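Local coordinates for putative branched chain amino acid ABC transporter, periplasmic amino acid-binding protein (Brucella ovis, PDB 4XFK) that probably binds leucine, isoleucine, valine and similar amino acids in the periplasm as a component of an ABC-type amino-acid transport system, at residues 108-112 with 128-132; 117-121 with 167-171; 131-135 with 340-344; 326-330 with 395-399; 344-348 with 392-396. The protein carries 1 engineered substitution. Numbering follows the deposited sequence.

Contact 1: residues 108-112 with 128-132; sequences KEVLY and HFYHF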
# COMPACT_ATOMS: atom_id res chain seq x y z
N LYS A 108 22.49 4.28 -17.11
CA LYS A 108 21.17 4.39 -17.72
C LYS A 108 20.13 3.64 -16.89
O LYS A 108 19.18 3.07 -17.43
CB LYS A 108 21.18 3.81 -19.13
N GLU A 109 20.31 3.65 -15.57
CA GLU A 109 19.46 2.88 -14.68
C GLU A 109 18.00 3.35 -14.66
O GLU A 109 17.71 4.53 -14.87
CB GLU A 109 20.04 2.89 -13.26
CG GLU A 109 21.37 2.16 -13.13
CD GLU A 109 22.58 3.04 -13.40
OE1 GLU A 109 22.42 4.19 -13.87
OE2 GLU A 109 23.72 2.58 -13.13
N VAL A 110 17.11 2.40 -14.41
CA VAL A 110 15.68 2.65 -14.30
C VAL A 110 15.26 2.55 -12.84
O VAL A 110 15.75 1.69 -12.10
CB VAL A 110 14.90 1.63 -15.18
CG1 VAL A 110 13.40 1.68 -14.91
CG2 VAL A 110 15.20 1.86 -16.66
N LEU A 111 14.39 3.46 -12.41
CA LEU A 111 13.86 3.45 -11.05
C LEU A 111 12.54 2.72 -10.96
O LEU A 111 11.69 2.85 -11.84
CB LEU A 111 13.63 4.88 -10.55
CG LEU A 111 14.82 5.67 -10.04
CD1 LEU A 111 14.51 7.15 -10.05
CD2 LEU A 111 15.17 5.19 -8.63
N TYR A 112 12.35 1.96 -9.89
CA TYR A 112 11.05 1.36 -9.60
C TYR A 112 10.49 2.03 -8.35
O TYR A 112 11.01 1.87 -7.24
CB TYR A 112 11.20 -0.16 -9.43
CG TYR A 112 9.97 -0.89 -8.92
CD1 TYR A 112 8.67 -0.44 -9.20
CD2 TYR A 112 10.11 -2.06 -8.16
CE1 TYR A 112 7.56 -1.12 -8.71
CE2 TYR A 112 9.02 -2.73 -7.68
CZ TYR A 112 7.75 -2.26 -7.95
OH TYR A 112 6.68 -2.96 -7.45
N HIS A 128 17.14 -3.25 -3.23
CA HIS A 128 18.24 -2.71 -4.04
C HIS A 128 18.06 -1.21 -4.20
O HIS A 128 16.99 -0.66 -3.88
CB HIS A 128 18.38 -3.42 -5.39
CG HIS A 128 17.19 -3.28 -6.29
ND1 HIS A 128 17.11 -2.34 -7.29
CD2 HIS A 128 16.03 -3.98 -6.33
CE1 HIS A 128 15.95 -2.46 -7.91
NE2 HIS A 128 15.27 -3.45 -7.35
N PHE A 129 19.10 -0.56 -4.68
CA PHE A 129 19.17 0.89 -4.64
C PHE A 129 18.10 1.57 -5.50
O PHE A 129 17.65 2.66 -5.18
CB PHE A 129 20.57 1.36 -5.06
CG PHE A 129 20.75 2.85 -5.01
CD1 PHE A 129 20.97 3.50 -3.81
CD2 PHE A 129 20.71 3.60 -6.17
CE1 PHE A 129 21.15 4.88 -3.77
CE2 PHE A 129 20.89 4.97 -6.14
CZ PHE A 129 21.10 5.62 -4.94
N TYR A 130 17.69 0.92 -6.58
CA TYR A 130 16.77 1.56 -7.53
C TYR A 130 15.30 1.19 -7.31
O TYR A 130 14.45 1.53 -8.12
CB TYR A 130 17.23 1.34 -8.98
CG TYR A 130 18.53 2.07 -9.28
CD1 TYR A 130 18.52 3.42 -9.63
CD2 TYR A 130 19.76 1.44 -9.16
CE1 TYR A 130 19.71 4.10 -9.89
CE2 TYR A 130 20.94 2.11 -9.41
CZ TYR A 130 20.91 3.44 -9.77
OH TYR A 130 22.10 4.10 -10.02
N HIS A 131 15.03 0.49 -6.21
CA HIS A 131 13.67 0.30 -5.72
C HIS A 131 13.44 1.19 -4.50
O HIS A 131 14.31 1.29 -3.61
CB HIS A 131 13.42 -1.17 -5.35
CG HIS A 131 12.22 -1.38 -4.46
ND1 HIS A 131 12.32 -1.42 -3.08
CD2 HIS A 131 10.90 -1.56 -4.73
CE1 HIS A 131 11.12 -1.60 -2.55
NE2 HIS A 131 10.24 -1.69 -3.53
N PHE A 132 12.27 1.82 -4.46
CA PHE A 132 11.83 2.58 -3.30
C PHE A 132 10.40 2.18 -2.99
O PHE A 132 9.56 2.18 -3.90
CB PHE A 132 11.86 4.08 -3.59
CG PHE A 132 13.24 4.66 -3.69
CD1 PHE A 132 13.95 4.57 -4.87
CD2 PHE A 132 13.82 5.29 -2.60
CE1 PHE A 132 15.22 5.12 -4.97
CE2 PHE A 132 15.07 5.85 -2.69
CZ PHE A 132 15.78 5.76 -3.87

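Contact 2: residues 117-121 with 167-171; sequences AEALE and SWGVD. With ACT (acetate ion), chain B.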
# COMPACT_ATOMS: atom_id res chain seq x y z
N ALA A 117 3.08 -2.36 -3.12
CA ALA A 117 3.29 -3.80 -2.96
C ALA A 117 3.96 -4.00 -1.61
O ALA A 117 5.07 -3.50 -1.39
CB ALA A 117 4.15 -4.32 -4.08
N GLU A 118 3.29 -4.72 -0.72
CA GLU A 118 3.59 -4.65 0.71
C GLU A 118 4.35 -5.85 1.31
O GLU A 118 4.61 -5.89 2.51
CB GLU A 118 2.32 -4.31 1.51
CG GLU A 118 1.63 -3.04 0.97
CD GLU A 118 0.63 -2.40 1.91
OE1 GLU A 118 0.69 -2.64 3.14
OE2 GLU A 118 -0.22 -1.64 1.40
N ALA A 119 4.72 -6.82 0.47
CA ALA A 119 5.48 -7.97 0.95
C ALA A 119 6.85 -7.57 1.51
O ALA A 119 7.52 -6.68 0.98
CB ALA A 119 5.65 -9.00 -0.15
N LEU A 120 7.27 -8.24 2.58
CA LEU A 120 8.51 -7.88 3.25
C LEU A 120 9.75 -7.88 2.37
O LEU A 120 10.60 -7.00 2.50
CB LEU A 120 8.74 -8.82 4.44
CG LEU A 120 7.71 -8.70 5.54
CD1 LEU A 120 7.92 -9.78 6.59
CD2 LEU A 120 7.76 -7.33 6.17
N GLU A 121 9.87 -8.86 1.47
CA GLU A 121 11.10 -9.06 0.72
C GLU A 121 11.53 -7.84 -0.09
O GLU A 121 12.73 -7.66 -0.36
CB GLU A 121 10.98 -10.28 -0.21
CG GLU A 121 9.95 -10.13 -1.32
CD GLU A 121 9.95 -11.30 -2.29
OE1 GLU A 121 10.74 -12.24 -2.08
OE2 GLU A 121 9.16 -11.28 -3.26
N SER A 167 3.20 -14.47 -1.41
CA SER A 167 4.20 -13.81 -0.57
C SER A 167 3.58 -12.88 0.47
O SER A 167 3.92 -12.93 1.65
CB SER A 167 5.24 -13.06 -1.41
OG SER A 167 4.62 -12.05 -2.18
N TRP A 168 2.64 -12.04 0.03
CA TRP A 168 2.01 -11.07 0.93
C TRP A 168 1.29 -11.74 2.10
O TRP A 168 1.52 -11.38 3.27
CB TRP A 168 1.04 -10.18 0.14
CG TRP A 168 0.03 -9.49 1.00
CD1 TRP A 168 -1.32 -9.71 1.01
CD2 TRP A 168 0.27 -8.47 1.98
NE1 TRP A 168 -1.93 -8.90 1.93
CE2 TRP A 168 -0.98 -8.12 2.54
CE3 TRP A 168 1.42 -7.83 2.45
CZ2 TRP A 168 -1.12 -7.16 3.54
CZ3 TRP A 168 1.28 -6.86 3.44
CH2 TRP A 168 0.03 -6.54 3.98
N GLY A 169 0.42 -12.69 1.81
CA GLY A 169 -0.37 -13.33 2.85
C GLY A 169 0.46 -14.14 3.82
O GLY A 169 0.18 -14.19 5.02
N VAL A 170 1.49 -14.80 3.30
CA VAL A 170 2.43 -15.53 4.13
C VAL A 170 3.14 -14.57 5.08
O VAL A 170 3.29 -14.87 6.27
CB VAL A 170 3.43 -16.29 3.24
CG1 VAL A 170 4.61 -16.83 4.05
CG2 VAL A 170 2.71 -17.42 2.51
N ASP A 171 3.53 -13.40 4.58
CA ASP A 171 4.18 -12.41 5.43
C ASP A 171 3.24 -11.90 6.53
O ASP A 171 3.68 -11.66 7.66
CB ASP A 171 4.68 -11.22 4.62
CG ASP A 171 5.92 -11.53 3.79
OD1 ASP A 171 6.61 -12.53 4.07
OD2 ASP A 171 6.20 -10.75 2.87
C ACT B . 0.15 -7.03 -2.03
O ACT B . 0.23 -8.03 -2.78
OXT ACT B . 1.19 -6.35 -1.89
CH3 ACT B . -1.13 -6.67 -1.35
O HOH W 1 8.26 -11.19 1.34
O HOH W 2 6.72 -10.44 -3.21

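Contact 3: residues 131-135 with 340-344; sequences HFRFS and DYSMR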
# COMPACT_ATOMS: atom_id res chain seq x y z
N HIS A 131 15.03 0.49 -6.21
CA HIS A 131 13.67 0.30 -5.72
C HIS A 131 13.44 1.19 -4.50
O HIS A 131 14.31 1.29 -3.61
CB HIS A 131 13.42 -1.17 -5.35
CG HIS A 131 12.22 -1.38 -4.46
ND1 HIS A 131 12.32 -1.42 -3.08
CD2 HIS A 131 10.90 -1.56 -4.73
CE1 HIS A 131 11.12 -1.60 -2.55
NE2 HIS A 131 10.24 -1.69 -3.53
N PHE A 132 12.27 1.82 -4.46
CA PHE A 132 11.83 2.58 -3.30
C PHE A 132 10.40 2.18 -2.99
O PHE A 132 9.56 2.18 -3.90
CB PHE A 132 11.86 4.08 -3.59
CG PHE A 132 13.24 4.66 -3.69
CD1 PHE A 132 13.95 4.57 -4.87
CD2 PHE A 132 13.82 5.29 -2.60
CE1 PHE A 132 15.22 5.12 -4.97
CE2 PHE A 132 15.07 5.85 -2.69
CZ PHE A 132 15.78 5.76 -3.87
N ARG A 133 10.12 1.88 -1.72
CA ARG A 133 8.76 1.58 -1.30
C ARG A 133 8.16 2.75 -0.51
O ARG A 133 8.74 3.20 0.49
CB ARG A 133 8.68 0.29 -0.47
CG ARG A 133 7.32 0.14 0.20
CD ARG A 133 6.88 -1.29 0.43
NE ARG A 133 7.79 -2.04 1.29
CZ ARG A 133 7.82 -3.36 1.31
NH1 ARG A 133 8.66 -4.01 2.11
NH2 ARG A 133 7.00 -4.03 0.51
N PHE A 134 7.01 3.22 -0.96
CA PHE A 134 6.36 4.39 -0.38
C PHE A 134 5.16 4.06 0.50
O PHE A 134 4.58 4.94 1.15
CB PHE A 134 5.96 5.38 -1.49
CG PHE A 134 7.15 5.93 -2.22
CD1 PHE A 134 7.79 7.07 -1.77
CD2 PHE A 134 7.64 5.28 -3.34
CE1 PHE A 134 8.88 7.59 -2.46
CE2 PHE A 134 8.74 5.78 -4.02
CZ PHE A 134 9.36 6.94 -3.57
N SER A 135 4.83 2.78 0.55
CA SER A 135 3.65 2.30 1.25
C SER A 135 4.04 1.56 2.53
O SER A 135 5.23 1.34 2.80
CB SER A 135 2.90 1.33 0.33
OG SER A 135 3.69 0.18 0.11
N ASP A 340 4.63 14.23 8.42
CA ASP A 340 5.93 14.07 7.79
C ASP A 340 6.09 12.75 7.08
O ASP A 340 5.67 11.70 7.55
CB ASP A 340 7.05 14.26 8.82
CG ASP A 340 7.18 15.69 9.27
OD1 ASP A 340 6.92 16.60 8.45
OD2 ASP A 340 7.54 15.91 10.44
N TYR A 341 6.71 12.83 5.91
CA TYR A 341 7.01 11.68 5.12
C TYR A 341 8.49 11.78 4.69
O TYR A 341 8.92 12.83 4.21
CB TYR A 341 6.07 11.74 3.94
CG TYR A 341 5.96 10.50 3.16
CD1 TYR A 341 6.94 10.16 2.25
CD2 TYR A 341 4.86 9.66 3.30
CE1 TYR A 341 6.86 9.03 1.52
CE2 TYR A 341 4.77 8.50 2.56
CZ TYR A 341 5.78 8.21 1.67
OH TYR A 341 5.74 7.09 0.91
N SER A 342 9.25 10.71 4.88
CA SER A 342 10.65 10.69 4.47
C SER A 342 11.03 9.28 4.03
O SER A 342 10.18 8.39 4.02
CB SER A 342 11.56 11.18 5.60
OG SER A 342 11.48 10.34 6.74
N MET A 343 12.29 9.09 3.68
CA MET A 343 12.75 7.81 3.14
C MET A 343 13.95 7.30 3.91
O MET A 343 14.93 8.02 4.10
CB MET A 343 13.14 7.99 1.67
CG MET A 343 13.62 6.71 0.99
SD MET A 343 12.38 5.39 0.98
CE MET A 343 11.07 6.15 0.01
N ARG A 344 13.90 6.05 4.36
CA ARG A 344 15.04 5.45 5.03
C ARG A 344 16.05 4.96 3.99
O ARG A 344 15.71 4.22 3.07
CB ARG A 344 14.60 4.31 5.93
CG ARG A 344 15.75 3.70 6.70
CD ARG A 344 15.24 2.90 7.88
NE ARG A 344 14.42 1.77 7.46
CZ ARG A 344 13.66 1.05 8.28
NH1 ARG A 344 13.60 1.37 9.57
NH2 ARG A 344 12.96 0.03 7.81

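Contact 4: residues 326-330 with 395-399; sequences ALAIE and MKRPG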
# COMPACT_ATOMS: atom_id res chain seq x y z
N ALA A 326 17.38 9.25 -7.38
CA ALA A 326 17.36 8.31 -6.26
C ALA A 326 17.96 8.91 -4.99
O ALA A 326 17.38 8.79 -3.91
CB ALA A 326 18.10 7.04 -6.64
N LEU A 327 19.11 9.56 -5.12
CA LEU A 327 19.73 10.21 -3.97
C LEU A 327 18.83 11.32 -3.43
O LEU A 327 18.72 11.49 -2.22
CB LEU A 327 21.11 10.76 -4.34
CG LEU A 327 22.14 9.69 -4.71
CD1 LEU A 327 23.37 10.34 -5.35
CD2 LEU A 327 22.54 8.87 -3.49
N ALA A 328 18.19 12.06 -4.32
CA ALA A 328 17.29 13.11 -3.87
C ALA A 328 16.09 12.52 -3.10
O ALA A 328 15.64 13.12 -2.12
CB ALA A 328 16.81 13.97 -5.04
N ILE A 329 15.60 11.35 -3.50
CA ILE A 329 14.52 10.72 -2.75
C ILE A 329 15.00 10.36 -1.35
O ILE A 329 14.32 10.62 -0.36
CB ILE A 329 13.95 9.47 -3.45
CG1 ILE A 329 13.36 9.82 -4.82
CG2 ILE A 329 12.88 8.82 -2.57
CD1 ILE A 329 13.07 8.59 -5.67
N GLU A 330 16.19 9.77 -1.26
CA GLU A 330 16.77 9.44 0.05
C GLU A 330 16.85 10.66 0.96
O GLU A 330 16.66 10.54 2.18
CB GLU A 330 18.17 8.86 -0.12
CG GLU A 330 18.22 7.48 -0.74
CD GLU A 330 19.61 6.88 -0.72
OE1 GLU A 330 20.60 7.65 -0.73
OE2 GLU A 330 19.73 5.65 -0.67
N MET A 395 22.13 -3.22 0.78
CA MET A 395 21.96 -2.37 -0.38
C MET A 395 23.32 -1.87 -0.85
O MET A 395 24.13 -1.42 -0.05
CB MET A 395 21.03 -1.18 -0.10
CG MET A 395 20.68 -0.33 -1.33
SD MET A 395 19.85 1.18 -0.83
CE MET A 395 18.27 0.51 -0.36
N LYS A 396 23.55 -1.96 -2.15
CA LYS A 396 24.75 -1.40 -2.74
C LYS A 396 24.58 0.10 -2.96
O LYS A 396 23.56 0.56 -3.49
CB LYS A 396 25.07 -2.12 -4.04
CG LYS A 396 25.32 -3.60 -3.86
CD LYS A 396 25.57 -4.31 -5.18
CE LYS A 396 25.69 -5.81 -4.97
NZ LYS A 396 26.03 -6.54 -6.22
N ARG A 397 25.58 0.87 -2.54
CA ARG A 397 25.58 2.31 -2.76
C ARG A 397 26.13 2.58 -4.16
O ARG A 397 26.80 1.73 -4.74
CB ARG A 397 26.47 3.02 -1.72
CG ARG A 397 26.09 2.83 -0.26
CD ARG A 397 24.72 3.36 0.06
NE ARG A 397 24.50 4.71 -0.42
CZ ARG A 397 23.30 5.28 -0.50
NH1 ARG A 397 22.23 4.59 -0.12
NH2 ARG A 397 23.17 6.52 -0.97
N PRO A 398 25.85 3.77 -4.71
CA PRO A 398 26.59 4.18 -5.91
C PRO A 398 28.06 4.32 -5.53
O PRO A 398 28.38 5.04 -4.59
CB PRO A 398 25.99 5.55 -6.22
CG PRO A 398 24.63 5.54 -5.59
CD PRO A 398 24.77 4.71 -4.35
N GLY A 399 28.95 3.63 -6.23
CA GLY A 399 28.60 2.74 -7.33
C GLY A 399 29.86 2.17 -7.95
O GLY A 399 29.81 1.41 -8.92
OXT GLY A 399 30.98 2.45 -7.50

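Contact 5: residues 344-348 with 392-396; sequences RSDDH and SCSMK. With NA (sodium ion), chain E.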
# COMPACT_ATOMS: atom_id res chain seq x y z
N ARG A 344 13.90 6.05 4.36
CA ARG A 344 15.04 5.45 5.03
C ARG A 344 16.05 4.96 3.99
O ARG A 344 15.71 4.22 3.07
CB ARG A 344 14.60 4.31 5.93
CG ARG A 344 15.75 3.70 6.70
CD ARG A 344 15.24 2.90 7.88
NE ARG A 344 14.42 1.77 7.46
CZ ARG A 344 13.66 1.05 8.28
NH1 ARG A 344 13.60 1.37 9.57
NH2 ARG A 344 12.96 0.03 7.81
N SER A 345 17.30 5.37 4.13
CA SER A 345 18.28 5.07 3.09
C SER A 345 18.73 3.62 3.10
O SER A 345 19.08 3.08 2.05
CB SER A 345 19.49 5.99 3.21
OG SER A 345 20.13 5.80 4.45
N ASP A 346 18.71 2.98 4.27
CA ASP A 346 19.23 1.62 4.40
C ASP A 346 18.54 0.64 3.47
O ASP A 346 19.19 -0.24 2.89
CB ASP A 346 19.06 1.10 5.83
CG ASP A 346 19.65 2.02 6.87
OD1 ASP A 346 19.24 3.20 6.93
OD2 ASP A 346 20.51 1.54 7.64
N ASP A 347 17.22 0.77 3.36
CA ASP A 347 16.41 -0.24 2.70
C ASP A 347 15.41 0.36 1.72
O ASP A 347 14.74 -0.36 1.00
CB ASP A 347 15.69 -1.12 3.74
CG ASP A 347 14.80 -0.33 4.69
OD1 ASP A 347 14.82 0.92 4.71
OD2 ASP A 347 14.07 -0.99 5.47
N HIS A 348 15.32 1.69 1.71
CA HIS A 348 14.32 2.40 0.91
C HIS A 348 12.87 2.04 1.29
O HIS A 348 12.00 1.91 0.43
CB HIS A 348 14.57 2.28 -0.60
CG HIS A 348 15.86 2.91 -1.02
ND1 HIS A 348 16.37 2.77 -2.30
CD2 HIS A 348 16.74 3.69 -0.35
CE1 HIS A 348 17.51 3.43 -2.38
NE2 HIS A 348 17.76 4.00 -1.21
N SER A 392 17.83 -9.36 6.53
CA SER A 392 18.17 -9.78 5.17
C SER A 392 18.47 -8.62 4.22
O SER A 392 18.78 -8.85 3.05
CB SER A 392 17.03 -10.61 4.59
OG SER A 392 15.84 -9.84 4.51
N CYS A 393 18.37 -7.39 4.71
CA CYS A 393 18.61 -6.21 3.88
C CYS A 393 20.09 -5.91 3.67
O CYS A 393 20.85 -5.76 4.63
CB CYS A 393 17.92 -4.98 4.48
SG CYS A 393 18.48 -3.39 3.80
N SER A 394 20.47 -5.81 2.40
CA SER A 394 21.78 -5.29 2.02
C SER A 394 21.54 -4.41 0.80
O SER A 394 20.81 -4.79 -0.11
CB SER A 394 22.70 -6.44 1.63
OG SER A 394 22.23 -7.07 0.45
N MET A 395 22.13 -3.22 0.78
CA MET A 395 21.96 -2.37 -0.38
C MET A 395 23.32 -1.87 -0.85
O MET A 395 24.13 -1.42 -0.05
CB MET A 395 21.03 -1.18 -0.10
CG MET A 395 20.68 -0.33 -1.33
SD MET A 395 19.85 1.18 -0.83
CE MET A 395 18.27 0.51 -0.36
N LYS A 396 23.55 -1.96 -2.15
CA LYS A 396 24.75 -1.40 -2.74
C LYS A 396 24.58 0.10 -2.96
O LYS A 396 23.56 0.56 -3.49
CB LYS A 396 25.07 -2.12 -4.04
CG LYS A 396 25.32 -3.60 -3.86
CD LYS A 396 25.57 -4.31 -5.18
CE LYS A 396 25.69 -5.81 -4.97
NZ LYS A 396 26.03 -6.54 -6.22
NA NA E . 20.38 7.43 6.24
O HOH W 3 17.93 7.22 6.33
O HOH W 4 20.51 5.38 7.55
O HOH W 5 19.86 9.22 4.46
O HOH W 6 20.53 9.10 8.06
O HOH W 7 22.85 7.30 5.97

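Contact 1: residues 108-112 with 128-132
Two backbone hydrogen bonds join these segments, both made by Tyr112: its N donates to Tyr130 O (2.8 Å, nearly linear), and its O accepts from Phe132 N (3.1 Å). That is the alternation of a parallel pair, with Tyr112 and His131 side by side at a CA–CA distance of 4.8 Å. Just ahead of the strand, a type I turn from His128 to His131 uses His131 N, which reaches His128 O at 3.3 Å, while His131 O accepts from His348 ND1. Strand 131-133 is an edge strand of the five-stranded parallel sheet that forms the core of one lobe of this periplasmic binding protein. Strand 111-114 lies one place further in, and Leu111 continues the bonding to Gln80 and Ile82 next door. Ahead of it, Val110 N is bonded to Asn102 OD1 and Glu109 O to Thr322 OG1. The polar ends of the side chains find partners outside the pair: Tyr112 OH meets Gln84, Tyr130 OH meets Thr323, His128 NE2 meets Thr95 OG1, Glu109 OE2 takes Gly107 N, and His131 NE2 pairs with Asn114. Between the segments the side chains mostly pack. Glu109 CB lies over the face of the Tyr130 ring, 3.8 Å from its centroid, in a CH-pi contact. Leu111 CD2 sits against two ring edges, at 3.9 Å from Tyr130 CD1 and 3.7 Å from Phe132 CE1.

Contact 2: residues 117-121 with 167-171
Segment 167-171 is the first turn of helix 167-184, closed by Asp171 N to Ser167 O at 3.0 Å. Segment 117-121 runs past it as an irregular loop that tightens into a 3-10 turn at Leu120, and the CA atoms of Ala119 and Trp168 come within 4.7 Å. The direct polar link is Leu120 N to Asp171 OD2, 2.7 Å. Asp171 OD2 also accepts from water 1 (2.6 Å), which accepts from Glu121 N at 2.8 Å, so one carboxylate oxygen serves two successive amides, Leu120 directly and Glu121 through the water. Here two lobes meet, the loop following strand 111-114 of the parallel sheet and the helix strand 158-164 of the mixed sheet; in the leucine-binding protein family the ligand sits in the cleft between them. An acetate, probably from the crystallisation liquor, lies with its methyl over a face of Trp168; its OXT accepts from Glu118 N at 2.9 Å, and Tyr166 and Ser88 bind it too. Trp168 CZ3 packs on Glu118 CB at 3.4 Å. The indole NE1 is bonded to Gly219 O, the Glu118 carboxylate to Arg141. Water 2 bridges Glu121 OE2 (2.6 Å) and Ser167 OG (2.8 Å), while Glu121 OE1 salt-bridges Lys126.

Contact 3: residues 131-135 with 340-344
Met343 is the middle of this buried contact. Its CE methyl lies over the face of the Phe134 ring, 3.6 Å from Phe134 CE1 and 4.0 Å from the centroid, a CH-pi contact. Its sulfur meets the edge of Phe132, with SD 3.9 Å from Phe132 CD2, in a Met-aromatic contact. One step outward, Tyr341 CE1 packs on Phe134 CD1 at 3.9 Å; Leu305 of helix 296-312 touches both rings. At the polar edge Tyr341 OH, in the conformer given, donates a very short 2.5 Å hydrogen bond to Phe134 O, just where the chain leaves strand 131-133. Arg133 points its CB away and bonds to the carbonyls of Ala117 and Ala119. No strand pairing exists here: the nearest CA atoms, of Phe134 and Met343, are 8.1 Å apart. The edge of the parallel sheet is therefore joined to strand 339-343 of the mixed sheet by side-chain packing, with a single phenol hydroxyl fixing where the backbone of Phe134 lies against it.

Contact 4: residues 326-330 with 395-399
Charge dominates this surface contact between helix 322-331 and the C-terminal tail. Arg397 presents the end of its guanidinium to Glu330 in a two-pronged salt bridge: NH1 to Glu330 OE2 and NH2 to Glu330 OE1, each 2.8 Å and each close to linear. Both carboxylate oxygens are thus engaged, and OE2 takes a further hydrogen bond from His348 NE2, so the glutamate holds the tail on one hand and the loop before strand 350-360 on the other. Van der Waals packing adds a little. Leu327, one turn back along the helix from Glu330, lays its CD2 methyl on the guanidinium, 3.5 Å from Arg397 NH2. The apolar part is thin, a loose approach of 4.5 Å from Leu327 CD2 to Pro398 CG. Met395 only brushes the site, its SD 4.5 Å from Glu330 OE2. Phe129 fills in beside the tail, touching Ala326 and Glu330 of the helix as well as Met395, Arg397 and Pro398. The tail itself has no regular structure, and Arg397, Pro398 and the terminal Gly399 also touch a crystal neighbour. Between helix and tail the bidentate ion pair is the main tie; further packing of the tail comes from Phe129 and His348, and its outermost residues may owe part of their order to the lattice.

Contact 5: residues 344-348 with 392-396
Met395 has the largest share of this contact. Its CE methyl stands almost on the normal of the His348 ring, 3.4 Å from the centroid, a CH-pi contact, and SD follows at 3.8 Å from the same centroid as a sulfur-aromatic one. Phe132 stacks on the opposite face of the imidazole, so the ring is held between thioether and benzene, and its nitrogens are both used: ND1 to His131 O, NE2 to Glu330. Met395 also rests on the loop backbone, with CE 3.5 Å from Asp346 O and SD 3.5 Å from Ser345 O. The loop 344-348 connects the antiparallel strands 339-343 and 350-360 of the mixed sheet, and it comes close to the parallel sheet too, through the backbone bonding of His348 with Arg133. Inside it, Arg344 NE and NH2 grip Asp347 OD1 (2.9 Å) and OD2 (2.8 Å). Cys393 comes next: its SG lies 3.4 Å from Asp346 O and 3.6 Å from Asp347 CB, and it touches Cys127 as well. Asp346, which meets the tail through its carbonyl, turns its CB away; its OD1 accepts from water 4 (2.6 Å), a ligand of a sodium ion. That ion is bound by Ser345 OG at 2.4 Å and five waters.

Overall arrangement
From the N terminus, contact 1 closes first, over a short loop, pairing neighbouring strands 111-114 and 131-133. Contact 2 opens inside that loop and closes beyond it at helix 167-184 of the other lobe, so the two cross. Contact 3 starts on the stretch where contact 1 ends, crosses contact 2, and spans some 200 residues to reach strand 339-343. Contact 4 opens within that span and closes at the C-terminal tail, crossing contact 3; contact 5 starts where contact 3 ends, after contact 4 has opened, and ends on the same stretch as contact 4, sharing Met395 and Lys396. Contacts 1, 3, 4 and 5 meet around Phe132, His348 and Glu330, while Arg133 joins contact 3 to contact 2.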